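PDB 4P4G: shikimate 5-dehydrogenase AroE (5-dehydroshikimate reductase) from Mycobacterium tuberculosis, which probably catalyses the reversible NADP-dependent reduction of 3-dehydroshikimate to shikimate, the fourth step of the route to chorismate and the aromatic amino acids. Local coordinates for residues L113-S125 / L136-N150. Numbering follows the deposited sequence.
Sequences LGAAAGHALVLGS and LAELGVTDITVVARN. With SO4 (sulfate ion), chain J.
A chi1 of 165° sets CG2 of Val122 opposite its carbonyl carbon, where it faces Leu136, whose CG stands beside the backbone N (chi1 -71°). The two side chains run alongside one another, pointing opposite ways, with Val122 CG2 3.5 Å from Leu136 CD1. That same CD1 also meets the CB of Ala120, while the second methyl of Leu136 touches CD1 of Leu113. Leu139 crosses Leu113 at about a right angle and carries the apolar layer on to Ala116. Strand 119-123, helix 129-139 and strand 143-148 form the opening beta-alpha-beta unit of a Rossmann-type domain, in which Leu136 seats the helix on strand 119-123. The strands pair in parallel: Val122 N donates to Thr145 O, and Val147 N donates to Val122 O. On the sheet face bearing Leu121 and Thr145, Leu121 CD1 lies 3.5 Å from Thr145 CB, a close carbon-carbon contact. Near Gly124, which begins a GxGxxA pattern consistent with dinucleotide binding, a sulfate, probably from the crystallisation liquor, is held by both segments. Ser125 OG donates a hydrogen bond to sulfate O2 (2.7 Å), and the backbone N of Asn150 binds that oxygen at 3.1 Å, while Arg149 N donates to sulfate O1.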
loop_
_atom_site.group_PDB
_atom_site.type_symbol
_atom_site.label_atom_id
_atom_site.label_comp_id
_atom_site.label_asym_id
_atom_site.label_seq_id
_atom_site.Cartn_x
_atom_site.Cartn_y
_atom_site.Cartn_z
ATOM N N LEU A 113 0.882 -1.205 -11.344
ATOM C CA LEU A 113 1.121 -2.321 -12.263
ATOM C C LEU A 113 0.552 -2.097 -13.656
ATOM O O LEU A 113 1.181 -2.475 -14.665
ATOM C CB LEU A 113 0.572 -3.632 -11.678
ATOM C CG LEU A 113 1.370 -4.206 -10.516
ATOM C CD1 LEU A 113 0.646 -5.385 -9.879
ATOM C CD2 LEU A 113 2.732 -4.624 -11.021
ATOM N N GLY A 114 -0.640 -1.507 -13.740
ATOM C CA GLY A 114 -1.253 -1.225 -15.032
ATOM C C GLY A 114 -2.043 -2.406 -15.583
ATOM O O GLY A 114 -3.215 -2.272 -15.944
ATOM N N ALA A 115 -1.389 -3.562 -15.649
ATOM C CA ALA A 115 -2.023 -4.796 -16.105
ATOM C C ALA A 115 -1.322 -5.998 -15.485
ATOM O O ALA A 115 -0.140 -5.928 -15.147
ATOM C CB ALA A 115 -1.988 -4.889 -17.626
ATOM N N ALA A 116 -2.068 -7.085 -15.328
ATOM C CA ALA A 116 -1.552 -8.370 -14.847
ATOM C C ALA A 116 -2.634 -9.405 -15.130
ATOM O O ALA A 116 -3.817 -9.124 -14.943
ATOM C CB ALA A 116 -1.250 -8.317 -13.370
ATOM N N ALA A 117 -2.251 -10.600 -15.568
ATOM C CA ALA A 117 -3.264 -11.550 -16.036
ATOM C C ALA A 117 -2.966 -13.019 -15.745
ATOM O O ALA A 117 -3.783 -13.894 -16.052
ATOM C CB ALA A 117 -3.512 -11.356 -17.524
ATOM N N GLY A 118 -1.803 -13.292 -15.164
ATOM C CA GLY A 118 -1.375 -14.668 -14.981
ATOM C C GLY A 118 -1.143 -15.043 -13.533
ATOM O O GLY A 118 -1.971 -14.754 -12.671
ATOM N N HIS A 119 -0.025 -15.710 -13.270
ATOM C CA HIS A 119 0.295 -16.142 -11.916
ATOM C C HIS A 119 1.018 -15.021 -11.195
ATOM O O HIS A 119 1.893 -14.372 -11.777
ATOM C CB HIS A 119 1.180 -17.387 -11.959
ATOM C CG HIS A 119 0.679 -18.450 -12.887
ATOM N ND1 HIS A 119 -0.465 -19.177 -12.638
ATOM C CD2 HIS A 119 1.169 -18.915 -14.061
ATOM C CE1 HIS A 119 -0.664 -20.036 -13.622
ATOM N NE2 HIS A 119 0.317 -19.901 -14.496
ATOM N N ALA A 120 0.667 -14.792 -9.930
ATOM C CA ALA A 120 1.273 -13.707 -9.165
ATOM C C ALA A 120 1.795 -14.209 -7.831
ATOM O O ALA A 120 1.361 -15.251 -7.344
ATOM C CB ALA A 120 0.272 -12.585 -8.934
ATOM N N LEU A 121 2.728 -13.459 -7.259
ATOM C CA LEU A 121 3.280 -13.749 -5.942
ATOM C C LEU A 121 3.115 -12.509 -5.082
ATOM O O LEU A 121 3.321 -11.386 -5.553
ATOM C CB LEU A 121 4.763 -14.075 -6.103
ATOM C CG LEU A 121 5.518 -15.059 -5.231
ATOM C CD1 LEU A 121 4.832 -16.395 -5.243
ATOM C CD2 LEU A 121 6.914 -15.211 -5.811
ATOM N N VAL A 122 2.740 -12.696 -3.819
ATOM C CA VAL A 122 2.663 -11.583 -2.879
ATOM C C VAL A 122 3.535 -11.946 -1.706
ATOM O O VAL A 122 3.379 -13.020 -1.134
ATOM C CB VAL A 122 1.219 -11.350 -2.371
ATOM C CG1 VAL A 122 1.204 -10.442 -1.128
ATOM C CG2 VAL A 122 0.343 -10.774 -3.485
ATOM N N LEU A 123 4.459 -11.061 -1.353
ATOM C CA LEU A 123 5.283 -11.288 -0.169
ATOM C C LEU A 123 4.780 -10.503 1.022
ATOM O O LEU A 123 4.594 -9.285 0.939
ATOM C CB LEU A 123 6.722 -10.878 -0.422
ATOM C CG LEU A 123 7.407 -11.399 -1.670
ATOM C CD1 LEU A 123 8.864 -10.982 -1.641
ATOM C CD2 LEU A 123 7.260 -12.899 -1.760
ATOM N N GLY A 124 4.566 -11.207 2.127
ATOM C CA GLY A 124 4.220 -10.574 3.388
ATOM C C GLY A 124 2.808 -10.860 3.838
ATOM O O GLY A 124 1.996 -11.363 3.064
ATOM N N SER A 125 2.517 -10.521 5.091
ATOM C CA SER A 125 1.165 -10.671 5.627
ATOM C C SER A 125 0.783 -9.476 6.499
ATOM O O SER A 125 -0.101 -9.577 7.365
ATOM C CB SER A 125 1.050 -11.970 6.426
ATOM O OG SER A 125 1.942 -11.961 7.524
ATOM N N LEU A 136 -4.436 -7.218 -7.182
ATOM C CA LEU A 136 -4.119 -8.215 -8.208
ATOM C C LEU A 136 -5.379 -8.880 -8.748
ATOM O O LEU A 136 -5.512 -9.062 -9.958
ATOM C CB LEU A 136 -3.139 -9.265 -7.679
ATOM C CG LEU A 136 -1.711 -8.778 -7.459
ATOM C CD1 LEU A 136 -0.975 -9.788 -6.595
ATOM C CD2 LEU A 136 -0.997 -8.584 -8.794
ATOM N N ALA A 137 -6.310 -9.231 -7.860
ATOM C CA ALA A 137 -7.592 -9.796 -8.296
ATOM C C ALA A 137 -8.348 -8.845 -9.232
ATOM O O ALA A 137 -8.934 -9.282 -10.227
ATOM C CB ALA A 137 -8.454 -10.186 -7.097
ATOM N N GLU A 138 -8.338 -7.551 -8.911
ATOM C CA GLU A 138 -9.005 -6.552 -9.745
ATOM C C GLU A 138 -8.394 -6.509 -11.149
ATOM O O GLU A 138 -9.102 -6.328 -12.144
ATOM C CB GLU A 138 -8.915 -5.169 -9.094
ATOM C CG GLU A 138 -9.515 -4.041 -9.926
ATOM C CD GLU A 138 -11.003 -3.845 -9.680
ATOM O OE1 GLU A 138 -11.526 -4.407 -8.693
ATOM O OE2 GLU A 138 -11.649 -3.122 -10.473
ATOM N N LEU A 139 -7.079 -6.683 -11.225
ATOM C CA LEU A 139 -6.374 -6.675 -12.513
ATOM C C LEU A 139 -6.674 -7.924 -13.338
ATOM O O LEU A 139 -6.503 -7.926 -14.561
ATOM C CB LEU A 139 -4.867 -6.559 -12.301
ATOM C CG LEU A 139 -4.359 -5.208 -11.802
ATOM C CD1 LEU A 139 -2.880 -5.265 -11.473
ATOM C CD2 LEU A 139 -4.654 -4.128 -12.839
ATOM N N GLY A 140 -7.092 -8.994 -12.668
ATOM C CA GLY A 140 -7.478 -10.209 -13.359
ATOM C C GLY A 140 -6.511 -11.385 -13.290
ATOM O O GLY A 140 -6.589 -12.270 -14.144
ATOM N N VAL A 141 -5.621 -11.426 -12.295
ATOM C CA VAL A 141 -4.675 -12.556 -12.195
ATOM C C VAL A 141 -5.402 -13.896 -11.980
ATOM O O VAL A 141 -6.495 -13.930 -11.419
ATOM C CB VAL A 141 -3.575 -12.340 -11.109
ATOM C CG1 VAL A 141 -2.822 -11.021 -11.352
ATOM C CG2 VAL A 141 -4.160 -12.397 -9.713
ATOM N N THR A 142 -4.816 -14.991 -12.459
ATOM C CA THR A 142 -5.497 -16.289 -12.376
ATOM C C THR A 142 -5.277 -16.959 -11.020
ATOM O O THR A 142 -6.131 -17.709 -10.531
ATOM C CB THR A 142 -5.066 -17.253 -13.501
ATOM O OG1 THR A 142 -3.645 -17.445 -13.461
ATOM C CG2 THR A 142 -5.471 -16.715 -14.876
ATOM N N ASP A 143 -4.136 -16.685 -10.403
ATOM C CA ASP A 143 -3.821 -17.316 -9.134
ATOM C C ASP A 143 -2.741 -16.539 -8.412
ATOM O O ASP A 143 -1.922 -15.862 -9.040
ATOM C CB ASP A 143 -3.393 -18.769 -9.338
ATOM C CG ASP A 143 -1.997 -18.886 -9.866
ATOM O OD1 ASP A 143 -1.809 -18.628 -11.071
ATOM O OD2 ASP A 143 -1.087 -19.228 -9.081
ATOM N N ILE A 144 -2.768 -16.607 -7.085
ATOM C CA ILE A 144 -1.841 -15.869 -6.254
ATOM C C ILE A 144 -1.193 -16.817 -5.261
ATOM O O ILE A 144 -1.876 -17.592 -4.605
ATOM C CB ILE A 144 -2.559 -14.748 -5.479
ATOM C CG1 ILE A 144 -3.047 -13.663 -6.452
ATOM C CG2 ILE A 144 -1.636 -14.169 -4.385
ATOM C CD1 ILE A 144 -4.057 -12.681 -5.841
ATOM N N THR A 145 0.131 -16.767 -5.159
ATOM C CA THR A 145 0.815 -17.489 -4.088
ATOM C C THR A 145 1.258 -16.466 -3.038
ATOM O O THR A 145 1.902 -15.470 -3.366
ATOM C CB THR A 145 2.017 -18.301 -4.636
ATOM O OG1 THR A 145 1.552 -19.299 -5.562
ATOM C CG2 THR A 145 2.787 -18.988 -3.505
ATOM N N VAL A 146 0.874 -16.686 -1.780
ATOM C CA VAL A 146 1.267 -15.807 -0.680
ATOM C C VAL A 146 2.473 -16.406 0.029
ATOM O O VAL A 146 2.430 -17.548 0.478
ATOM C CB VAL A 146 0.123 -15.648 0.333
ATOM C CG1 VAL A 146 0.592 -14.866 1.576
ATOM C CG2 VAL A 146 -1.060 -14.956 -0.319
ATOM N N VAL A 147 3.552 -15.637 0.109
ATOM C CA VAL A 147 4.771 -16.081 0.780
ATOM C C VAL A 147 4.967 -15.182 1.992
ATOM O O VAL A 147 5.136 -13.986 1.853
ATOM C CB VAL A 147 6.012 -15.939 -0.129
ATOM C CG1 VAL A 147 7.237 -16.551 0.543
ATOM C CG2 VAL A 147 5.778 -16.596 -1.479
ATOM N N ALA A 148 4.951 -15.753 3.186
ATOM C CA ALA A 148 5.126 -14.930 4.376
ATOM C C ALA A 148 5.766 -15.730 5.486
ATOM O O ALA A 148 5.807 -16.961 5.431
ATOM C CB ALA A 148 3.793 -14.357 4.836
ATOM N N ARG A 149 6.255 -15.020 6.499
ATOM C CA ARG A 149 6.853 -15.664 7.661
ATOM C C ARG A 149 5.765 -16.139 8.613
ATOM O O ARG A 149 5.938 -17.117 9.337
ATOM C CB ARG A 149 7.803 -14.702 8.381
ATOM C CG ARG A 149 9.016 -14.284 7.557
ATOM C CD ARG A 149 9.855 -13.258 8.303
ATOM N NE ARG A 149 9.260 -11.926 8.230
ATOM C CZ ARG A 149 9.714 -10.872 8.901
ATOM N NH1 ARG A 149 10.764 -10.999 9.702
ATOM N NH2 ARG A 149 9.116 -9.692 8.771
ATOM N N ASN A 150 4.636 -15.437 8.616
ATOM C CA ASN A 150 3.547 -15.766 9.529
ATOM C C ASN A 150 2.489 -16.620 8.837
ATOM O O ASN A 150 1.628 -16.098 8.132
ATOM C CB ASN A 150 2.922 -14.475 10.083
ATOM C CG ASN A 150 1.937 -14.729 11.204
ATOM O OD1 ASN A 150 1.179 -15.699 11.179
ATOM N ND2 ASN A 150 1.942 -13.850 12.200
HETATM S S SO4 J . 5.562 -11.488 7.239
HETATM O O1 SO4 J . 6.487 -11.999 6.228
HETATM O O2 SO4 J . 4.561 -12.497 7.598
HETATM O O3 SO4 J . 6.319 -11.148 8.448
HETATM O O4 SO4 J . 4.898 -10.255 6.783
HETATM O O HOH W 1 -5.013 -6.322 -16.073
HETATM O O HOH W 2 -6.349 -13.635 -16.477
HETATM O O HOH W 3 1.132 -17.842 -8.352
#